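Local coordinates for transcriptional regulator, GntR family (Ralstonia eutropha, PDB 3IHU), which probably binds DNA and regulates transcription, pairing a winged-helix GntR domain with an all-helical FCD domain, at residues 118-129 with 183-194. Numbering follows the deposited sequence.
Sequences LRASVQALVAAE and LDDYRRIATAVL
The carbonyl oxygen of L118 takes two bonds, from the backbone N of V122 and from S121 OG at 2.7 Å, while the L118 side chain reaches across to L194. Segments 118-129 and 183-194, on helices 112-130 and 179-195 of the all-helical FCD domain, run nearly antiparallel (166°), their axes approaching to 10.3 Å, and no direct hydrogen bond joins the two segments. What holds them is a row of aliphatic contacts, beginning where the L118 and L194 side chains lie alongside one another, pointing opposite ways, with L118 CD2 3.8 Å from L194 CD2. With its CG anti to the backbone N (chi1 -168°), L118 also brings CD2 close to A190 and V193. One turn on, V122 splits its branches: CG2 sits 3.6 Å from A190 CB, and CG1 lies against the R187 aliphatic chain. L183 closes the far end with its two methyls, CD1 pressed 3.6 Å from L125 CB and CD2 on the CB and CG of E129. L125 CD1 approaches the Y186 ring obliquely. The hydroxyl of that tyrosine is hydrogen-bonded to R182 and its ring meets H208 of helix 198-219, while L118 rests on L148 and S121 on F144, both of helix 134-152, so this interface is one seam of a larger helical bundle. Two arginines lie along its outer margin. R187 bends at chi3 (88°), laying its guanidinium over V126 so that CG2 stands above one face, toward the rim. A water links R119 NH1 to T191 OG1, and L194 CD1 lies over the centre of the R119 guanidinium, 3.3 Å from CZ.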
loop_
_atom_site.group_PDB
_atom_site.type_symbol
_atom_site.label_atom_id
_atom_site.label_comp_id
_atom_site.label_asym_id
_atom_site.label_seq_id
_atom_site.Cartn_x
_atom_site.Cartn_y
_atom_site.Cartn_z
ATOM N N LEU A 118 13.022 8.460 7.517
ATOM C CA LEU A 118 11.909 9.050 6.767
ATOM C C LEU A 118 12.467 9.927 5.633
ATOM O O LEU A 118 12.085 9.803 4.462
ATOM C CB LEU A 118 10.918 9.813 7.692
ATOM C CG LEU A 118 9.633 10.175 6.974
ATOM C CD1 LEU A 118 8.759 8.871 6.828
ATOM C CD2 LEU A 118 8.901 11.337 7.681
ATOM N N ARG A 119 13.442 10.766 5.968
ATOM C CA ARG A 119 14.132 11.609 4.975
ATOM C C ARG A 119 14.815 10.765 3.913
ATOM O O ARG A 119 14.727 11.063 2.714
ATOM C CB ARG A 119 15.100 12.587 5.682
ATOM C CG ARG A 119 14.355 13.677 6.548
ATOM C CD ARG A 119 15.309 14.792 7.077
ATOM N NE ARG A 119 14.647 15.763 7.952
ATOM C CZ ARG A 119 13.797 16.717 7.542
ATOM N NH1 ARG A 119 13.468 16.870 6.239
ATOM N NH2 ARG A 119 13.269 17.546 8.429
ATOM N N ALA A 120 15.437 9.668 4.317
ATOM C CA ALA A 120 16.062 8.789 3.346
ATOM C C ALA A 120 15.022 8.163 2.410
ATOM O O ALA A 120 15.245 8.093 1.183
ATOM C CB ALA A 120 16.889 7.697 4.049
ATOM N N SER A 121 13.879 7.722 2.976
ATOM C CA SER A 121 12.881 7.086 2.185
ATOM C C SER A 121 12.402 8.092 1.168
ATOM O O SER A 121 12.159 7.717 0.009
ATOM C CB SER A 121 11.698 6.549 3.032
ATOM O OG SER A 121 10.906 7.610 3.548
ATOM N N VAL A 122 12.281 9.360 1.563
ATOM C CA VAL A 122 11.821 10.392 0.605
ATOM C C VAL A 122 12.835 10.574 -0.542
ATOM O O VAL A 122 12.439 10.616 -1.725
ATOM C CB VAL A 122 11.444 11.753 1.279
ATOM C CG1 VAL A 122 11.049 12.859 0.243
ATOM C CG2 VAL A 122 10.273 11.529 2.181
ATOM N N GLN A 123 14.133 10.658 -0.230
ATOM C CA GLN A 123 15.190 10.774 -1.248
ATOM C C GLN A 123 15.070 9.651 -2.277
ATOM O O GLN A 123 15.153 9.861 -3.499
ATOM C CB GLN A 123 16.586 10.753 -0.577
ATOM C CG GLN A 123 16.825 11.964 0.391
ATOM C CD GLN A 123 17.948 11.738 1.405
ATOM O OE1 GLN A 123 17.801 12.032 2.596
ATOM N NE2 GLN A 123 19.079 11.240 0.930
ATOM N N ALA A 124 14.865 8.435 -1.768
ATOM C CA ALA A 124 14.715 7.252 -2.649
ATOM C C ALA A 124 13.458 7.316 -3.557
ATOM O O ALA A 124 13.467 6.812 -4.692
ATOM C CB ALA A 124 14.677 5.944 -1.813
ATOM N N LEU A 125 12.350 7.854 -3.041
ATOM C CA LEU A 125 11.192 8.089 -3.891
ATOM C C LEU A 125 11.528 9.066 -5.036
ATOM O O LEU A 125 11.173 8.803 -6.208
ATOM C CB LEU A 125 9.981 8.624 -3.089
ATOM C CG LEU A 125 9.340 7.562 -2.212
ATOM C CD1 LEU A 125 8.544 8.231 -1.088
ATOM C CD2 LEU A 125 8.513 6.548 -3.054
ATOM N N VAL A 126 12.197 10.174 -4.706
ATOM C CA VAL A 126 12.547 11.202 -5.694
ATOM C C VAL A 126 13.450 10.608 -6.809
ATOM O O VAL A 126 13.200 10.810 -7.996
ATOM C CB VAL A 126 13.257 12.429 -5.063
ATOM C CG1 VAL A 126 13.810 13.363 -6.179
ATOM C CG2 VAL A 126 12.306 13.211 -4.136
ATOM N N ALA A 127 14.464 9.853 -6.397
ATOM C CA ALA A 127 15.364 9.175 -7.325
ATOM C C ALA A 127 14.636 8.136 -8.175
ATOM O O ALA A 127 14.873 8.045 -9.377
ATOM C CB ALA A 127 16.523 8.536 -6.570
ATOM N N ALA A 128 13.750 7.331 -7.582
ATOM C CA ALA A 128 13.034 6.355 -8.392
ATOM C C ALA A 128 12.111 7.039 -9.406
ATOM O O ALA A 128 11.980 6.550 -10.556
ATOM C CB ALA A 128 12.243 5.366 -7.541
ATOM N N GLU A 129 11.455 8.128 -8.998
ATOM C CA GLU A 129 10.516 8.831 -9.886
ATOM C C GLU A 129 11.237 9.384 -11.108
ATOM O O GLU A 129 10.771 9.223 -12.241
ATOM C CB GLU A 129 9.825 9.962 -9.173
ATOM C CG GLU A 129 8.650 10.587 -9.938
ATOM C CD GLU A 129 9.048 11.543 -11.064
ATOM O OE1 GLU A 129 10.051 12.286 -10.924
ATOM O OE2 GLU A 129 8.345 11.529 -12.108
ATOM N N LEU A 183 4.373 11.431 -5.811
ATOM C CA LEU A 183 5.646 11.804 -5.168
ATOM C C LEU A 183 5.506 13.151 -4.432
ATOM O O LEU A 183 5.941 13.314 -3.275
ATOM C CB LEU A 183 6.745 11.919 -6.205
ATOM C CG LEU A 183 8.029 12.537 -5.656
ATOM C CD1 LEU A 183 8.687 11.573 -4.620
ATOM C CD2 LEU A 183 8.983 12.894 -6.817
ATOM N N ASP A 184 4.895 14.123 -5.098
ATOM C CA ASP A 184 4.640 15.416 -4.452
ATOM C C ASP A 184 3.805 15.239 -3.206
ATOM O O ASP A 184 4.084 15.835 -2.167
ATOM C CB ASP A 184 3.893 16.395 -5.334
ATOM C CG ASP A 184 3.933 17.781 -4.744
ATOM O OD1 ASP A 184 5.058 18.284 -4.595
ATOM O OD2 ASP A 184 2.883 18.314 -4.336
ATOM N N ASP A 185 2.782 14.394 -3.304
ATOM C CA ASP A 185 1.975 14.109 -2.139
ATOM C C ASP A 185 2.790 13.522 -0.959
ATOM O O ASP A 185 2.568 13.865 0.228
ATOM C CB ASP A 185 0.819 13.142 -2.523
ATOM C CG ASP A 185 -0.221 13.782 -3.420
ATOM O OD1 ASP A 185 -0.140 15.001 -3.651
ATOM O OD2 ASP A 185 -1.140 13.061 -3.894
ATOM N N TYR A 186 3.666 12.575 -1.274
ATOM C CA TYR A 186 4.443 11.922 -0.263
ATOM C C TYR A 186 5.449 12.895 0.353
ATOM O O TYR A 186 5.739 12.822 1.535
ATOM C CB TYR A 186 5.217 10.722 -0.807
ATOM C CG TYR A 186 4.415 9.594 -1.406
ATOM C CD1 TYR A 186 3.203 9.215 -0.866
ATOM C CD2 TYR A 186 4.891 8.885 -2.488
ATOM C CE1 TYR A 186 2.487 8.174 -1.387
ATOM C CE2 TYR A 186 4.162 7.831 -3.026
ATOM C CZ TYR A 186 2.960 7.485 -2.460
ATOM O OH TYR A 186 2.185 6.464 -2.974
ATOM N N ARG A 187 6.000 13.772 -0.479
ATOM C CA ARG A 187 6.837 14.821 0.018
ATOM C C ARG A 187 6.084 15.733 0.969
ATOM O O ARG A 187 6.645 16.091 1.981
ATOM C CB ARG A 187 7.439 15.616 -1.123
ATOM C CG ARG A 187 8.407 14.782 -1.891
ATOM C CD ARG A 187 8.830 15.489 -3.176
ATOM N NE ARG A 187 9.958 16.310 -2.860
ATOM C CZ ARG A 187 10.861 16.721 -3.734
ATOM N NH1 ARG A 187 10.762 16.400 -5.038
ATOM N NH2 ARG A 187 11.867 17.452 -3.277
ATOM N N ARG A 188 4.843 16.112 0.650
ATOM C CA ARG A 188 4.074 16.979 1.559
ATOM C C ARG A 188 3.770 16.250 2.891
ATOM O O ARG A 188 3.800 16.875 3.969
ATOM C CB ARG A 188 2.762 17.497 0.910
ATOM C CG ARG A 188 2.997 18.454 -0.280
ATOM C CD ARG A 188 1.793 18.587 -1.276
ATOM N NE ARG A 188 2.010 19.706 -2.185
ATOM C CZ ARG A 188 1.691 20.985 -1.930
ATOM N NH1 ARG A 188 1.063 21.339 -0.813
ATOM N NH2 ARG A 188 1.985 21.928 -2.825
ATOM N N ILE A 189 3.459 14.944 2.811
ATOM C CA ILE A 189 3.227 14.164 4.016
ATOM C C ILE A 189 4.478 14.223 4.919
ATOM O O ILE A 189 4.368 14.547 6.081
ATOM C CB ILE A 189 2.837 12.686 3.753
ATOM C CG1 ILE A 189 1.444 12.584 3.132
ATOM C CG2 ILE A 189 2.929 11.878 5.079
ATOM C CD1 ILE A 189 1.109 11.241 2.483
ATOM N N ALA A 190 5.640 13.888 4.363
ATOM C CA ALA A 190 6.891 13.882 5.116
ATOM C C ALA A 190 7.137 15.236 5.766
ATOM O O ALA A 190 7.367 15.305 6.959
ATOM C CB ALA A 190 8.040 13.526 4.247
ATOM N N THR A 191 7.071 16.288 4.959
ATOM C CA THR A 191 7.275 17.633 5.467
ATOM C C THR A 191 6.292 17.977 6.624
ATOM O O THR A 191 6.715 18.514 7.654
ATOM C CB THR A 191 7.245 18.633 4.328
ATOM O OG1 THR A 191 8.348 18.336 3.426
ATOM C CG2 THR A 191 7.388 20.091 4.859
ATOM N N ALA A 192 5.026 17.558 6.516
ATOM C CA ALA A 192 4.036 17.852 7.556
ATOM C C ALA A 192 4.304 16.997 8.820
ATOM O O ALA A 192 4.263 17.472 9.980
ATOM C CB ALA A 192 2.601 17.639 7.016
ATOM N N VAL A 193 4.657 15.739 8.599
ATOM C CA VAL A 193 4.938 14.855 9.708
ATOM C C VAL A 193 6.115 15.364 10.508
ATOM O O VAL A 193 6.033 15.477 11.744
ATOM C CB VAL A 193 5.157 13.421 9.237
ATOM C CG1 VAL A 193 5.727 12.597 10.364
ATOM C CG2 VAL A 193 3.772 12.840 8.731
ATOM N N LEU A 194 7.202 15.675 9.790
ATOM C CA LEU A 194 8.433 16.105 10.437
ATOM C C LEU A 194 8.289 17.401 11.193
ATOM O O LEU A 194 9.035 17.618 12.084
ATOM C CB LEU A 194 9.573 16.200 9.422
ATOM C CG LEU A 194 9.919 14.825 8.900
ATOM C CD1 LEU A 194 11.052 14.902 7.880
ATOM C CD2 LEU A 194 10.256 13.951 10.097
HETATM O O HOH W 1 10.992 18.395 4.699
#